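Local coordinates for pyruvate kinase (Cryptosporidium parvum, PDB 4DRS), which probably catalyses the final step of glycolysis, in which phosphoenolpyruvate and ADP give pyruvate and ATP, at residues E114-M119 against R198-L203. Sequence-based numbering, arbitrary orientation.
Sequences EIRTGM and RKNMNL
Arg116 meets Arg198 and Asn200 where the two connections between the pyruvate kinase TIM barrel and its small beta domain, the B domain, run past each other in roughly opposite directions. Its NH1 donates to the backbone O of Arg198 at 2.7 Å, with the oxygen lying 30° out of the guanidinium plane. The CG-to-NE part of Arg116 is extended, which carries the guanidinium alongside the Asn200 side chain; the two flat groups are turned 51° apart. A water in the guanidinium plane, at its edge, bridges the two, accepting from Arg116 NH2 and donating to Asn200 OD1, each at 2.9 Å. Thr117 and Lys199 pair by two bonds: Thr117 N gives to Lys199 O at 3.0 Å, and Lys199 N gives to Thr117 OG1, which chi1 of 53° places between the backbone N and carbonyl carbon. Farther along, Met201 N makes a weak bond to Ile115 O. On the apolar side, Ile115 CG2 packs against Met201 CB at 3.7 Å, while Ile115 CD1 approaches Leu203 CD1. Strand 165-168 backs this side, with Val166 touching both Met201 and Leu203. Arg116 is an ADP-binding residue, its side chain about 4 Å from that of His79 and about 6 Å from that of Asn76, both of the same site, although no nucleotide is bound to this chain; the contact thus joins a nucleotide-site arginine of one connection to the backbone of the other. Behind it, Ser78 OG holds Glu114 OE1 by a hydrogen bond, and Glu114 OE2 forms a salt bridge with Arg116 NE at 2.6 Å, its hydrogen bond weak.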
ATOM      1  N   GLU A 114      -4.557  -2.419  48.849  1.00 62.08           N
ATOM      2  CA  GLU A 114      -4.118  -3.802  49.009  1.00 62.11           C
ATOM      3  C   GLU A 114      -4.444  -4.360  50.392  1.00 60.53           C
ATOM      4  O   GLU A 114      -4.574  -3.613  51.360  1.00 60.80           O
ATOM      5  CB  GLU A 114      -2.620  -3.946  48.699  1.00 65.43           C
ATOM      6  CG  GLU A 114      -1.687  -3.156  49.606  1.00 67.72           C
ATOM      7  CD  GLU A 114      -0.215  -3.458  49.359  1.00 70.59           C
ATOM      8  OE1 GLU A 114       0.217  -3.514  48.186  1.00 71.72           O
ATOM      9  OE2 GLU A 114       0.521  -3.632  50.351  1.00 71.88           O
ATOM     10  N   ILE A 115      -4.591  -5.679  50.462  1.00 60.98           N
ATOM     11  CA  ILE A 115      -4.798  -6.381  51.724  1.00 60.79           C
ATOM     12  C   ILE A 115      -3.562  -7.224  52.019  1.00 62.57           C
ATOM     13  O   ILE A 115      -3.129  -8.020  51.180  1.00 62.56           O
ATOM     14  CB  ILE A 115      -6.049  -7.293  51.683  1.00 59.56           C
ATOM     15  CG1 ILE A 115      -7.278  -6.513  51.203  1.00 59.89           C
ATOM     16  CG2 ILE A 115      -6.305  -7.909  53.054  1.00 58.00           C
ATOM     17  CD1 ILE A 115      -8.382  -7.386  50.638  1.00 59.50           C
ATOM     18  N   ARG A 116      -2.992  -7.040  53.204  1.00 64.63           N
ATOM     19  CA  ARG A 116      -1.826  -7.820  53.605  1.00 69.74           C
ATOM     20  C   ARG A 116      -2.040  -8.544  54.931  1.00 71.03           C
ATOM     21  O   ARG A 116      -2.887  -8.146  55.739  1.00 71.02           O
ATOM     22  CB  ARG A 116      -0.564  -6.944  53.648  1.00 71.45           C
ATOM     23  CG  ARG A 116      -0.059  -6.528  52.272  1.00 72.49           C
ATOM     24  CD  ARG A 116       1.423  -6.181  52.286  1.00 75.23           C
ATOM     25  NE  ARG A 116       1.908  -5.759  50.968  1.00 77.19           N
ATOM     26  CZ  ARG A 116       2.317  -6.584  50.004  1.00 77.50           C
ATOM     27  NH1 ARG A 116       2.308  -7.898  50.184  1.00 75.81           N
ATOM     28  NH2 ARG A 116       2.738  -6.089  48.848  1.00 79.60           N
ATOM     29  N   THR A 117      -1.283  -9.620  55.133  1.00 73.61           N
ATOM     30  CA  THR A 117      -1.304 -10.358  56.397  1.00 77.29           C
ATOM     31  C   THR A 117      -0.388  -9.682  57.421  1.00 79.91           C
ATOM     32  O   THR A 117       0.407  -8.810  57.068  1.00 79.23           O
ATOM     33  CB  THR A 117      -0.903 -11.839  56.211  1.00 76.43           C
ATOM     34  OG1 THR A 117       0.352 -11.920  55.524  1.00 77.83           O
ATOM     35  CG2 THR A 117      -1.957 -12.584  55.411  1.00 75.46           C
ATOM     36  N   GLY A 118      -0.515 -10.081  58.684  1.00 84.92           N
ATOM     37  CA  GLY A 118       0.275  -9.493  59.764  1.00 90.83           C
ATOM     38  C   GLY A 118       1.603 -10.186  59.997  1.00 95.30           C
ATOM     39  O   GLY A 118       2.057 -10.981  59.169  1.00 94.80           O
ATOM     40  N   MET A 119       2.225  -9.873  61.131  1.00100.35           N
ATOM     41  CA  MET A 119       3.497 -10.478  61.520  1.00105.43           C
ATOM     42  C   MET A 119       3.271 -11.869  62.108  1.00107.91           C
ATOM     43  O   MET A 119       2.263 -12.110  62.776  1.00108.07           O
ATOM     44  CB  MET A 119       4.231  -9.588  62.529  1.00108.58           C
ATOM     45  CG  MET A 119       4.554  -8.190  62.019  1.00109.29           C
ATOM     46  SD  MET A 119       5.807  -8.161  60.719  1.00109.94           S
ATOM     47  CE  MET A 119       7.308  -8.313  61.688  1.00112.42           C
ATOM     48  N   ARG A 198       3.521 -10.420  55.839  1.00 95.54           N
ATOM     49  CA  ARG A 198       3.135  -9.326  54.935  1.00 95.44           C
ATOM     50  C   ARG A 198       2.710  -9.809  53.548  1.00 93.04           C
ATOM     51  O   ARG A 198       2.915  -9.111  52.552  1.00 92.37           O
ATOM     52  CB  ARG A 198       4.283  -8.324  54.777  1.00100.79           C
ATOM     53  CG  ARG A 198       4.579  -7.444  55.979  1.00105.11           C
ATOM     54  CD  ARG A 198       5.754  -6.542  55.634  1.00110.12           C
ATOM     55  NE  ARG A 198       6.105  -5.612  56.707  1.00115.11           N
ATOM     56  CZ  ARG A 198       5.591  -4.390  56.847  1.00117.08           C
ATOM     57  NH1 ARG A 198       4.684  -3.931  55.986  1.00117.66           N
ATOM     58  NH2 ARG A 198       5.984  -3.624  57.857  1.00119.46           N
ATOM     59  N   LYS A 199       2.131 -11.003  53.481  1.00 90.27           N
ATOM     60  CA  LYS A 199       1.760 -11.589  52.200  1.00 89.85           C
ATOM     61  C   LYS A 199       0.467 -10.999  51.646  1.00 88.11           C
ATOM     62  O   LYS A 199      -0.388 -10.528  52.400  1.00 86.90           O
ATOM     63  CB  LYS A 199       1.671 -13.115  52.300  1.00 89.38           C
ATOM     64  CG  LYS A 199       3.023 -13.814  52.333  1.00 91.22           C
ATOM     65  CD  LYS A 199       3.802 -13.593  51.044  1.00 93.22           C
ATOM     66  CE  LYS A 199       5.161 -14.268  51.093  1.00 95.65           C
ATOM     67  NZ  LYS A 199       5.959 -13.978  49.870  1.00 98.17           N
ATOM     68  N   ASN A 200       0.351 -11.024  50.320  1.00 88.12           N
ATOM     69  CA  ASN A 200      -0.837 -10.558  49.605  1.00 86.60           C
ATOM     70  C   ASN A 200      -2.085 -11.339  50.013  1.00 82.94           C
ATOM     71  O   ASN A 200      -1.990 -12.490  50.443  1.00 83.95           O
ATOM     72  CB  ASN A 200      -0.623 -10.693  48.095  1.00 91.09           C
ATOM     73  CG  ASN A 200       0.764 -10.252  47.658  1.00 95.72           C
ATOM     74  OD1 ASN A 200       1.059  -9.057  47.603  1.00 97.41           O
ATOM     75  ND2 ASN A 200       1.621 -11.218  47.340  1.00 96.85           N
ATOM     76  N   MET A 201      -3.248 -10.708  49.886  1.00 78.13           N
ATOM     77  CA  MET A 201      -4.516 -11.384  50.140  1.00 75.85           C
ATOM     78  C   MET A 201      -5.541 -10.990  49.084  1.00 74.59           C
ATOM     79  O   MET A 201      -5.583  -9.840  48.649  1.00 74.74           O
ATOM     80  CB  MET A 201      -5.037 -11.074  51.545  1.00 74.88           C
ATOM     81  CG  MET A 201      -5.769 -12.237  52.197  1.00 75.44           C
ATOM     82  SD  MET A 201      -6.161 -11.990  53.944  1.00 76.70           S
ATOM     83  CE  MET A 201      -7.853 -11.411  53.822  1.00 74.00           C
ATOM     84  N   ASN A 202      -6.356 -11.955  48.668  1.00 74.33           N
ATOM     85  CA  ASN A 202      -7.338 -11.741  47.609  1.00 74.65           C
ATOM     86  C   ASN A 202      -8.708 -12.293  47.971  1.00 74.24           C
ATOM     87  O   ASN A 202      -8.816 -13.343  48.611  1.00 74.24           O
ATOM     88  CB  ASN A 202      -6.864 -12.385  46.310  1.00 77.93           C
ATOM     89  CG  ASN A 202      -5.525 -11.848  45.841  1.00 80.82           C
ATOM     90  OD1 ASN A 202      -5.424 -10.710  45.382  1.00 80.90           O
ATOM     91  ND2 ASN A 202      -4.486 -12.677  45.947  1.00 81.28           N
ATOM     92  N   LEU A 203      -9.750 -11.580  47.545  1.00 72.86           N
ATOM     93  CA  LEU A 203     -11.129 -12.001  47.773  1.00 72.09           C
ATOM     94  C   LEU A 203     -11.894 -12.090  46.446  1.00 75.30           C
ATOM     95  O   LEU A 203     -12.593 -11.144  46.065  1.00 74.53           O
ATOM     96  CB  LEU A 203     -11.836 -11.048  48.749  1.00 69.07           C
ATOM     97  CG  LEU A 203     -11.168 -10.715  50.089  1.00 66.71           C
ATOM     98  CD1 LEU A 203     -11.966  -9.647  50.817  1.00 65.75           C
ATOM     99  CD2 LEU A 203     -10.995 -11.948  50.964  1.00 66.39           C
TER
HETATM  100  O   HOH W   1       3.819  -8.299  47.285  1.00 64.11           O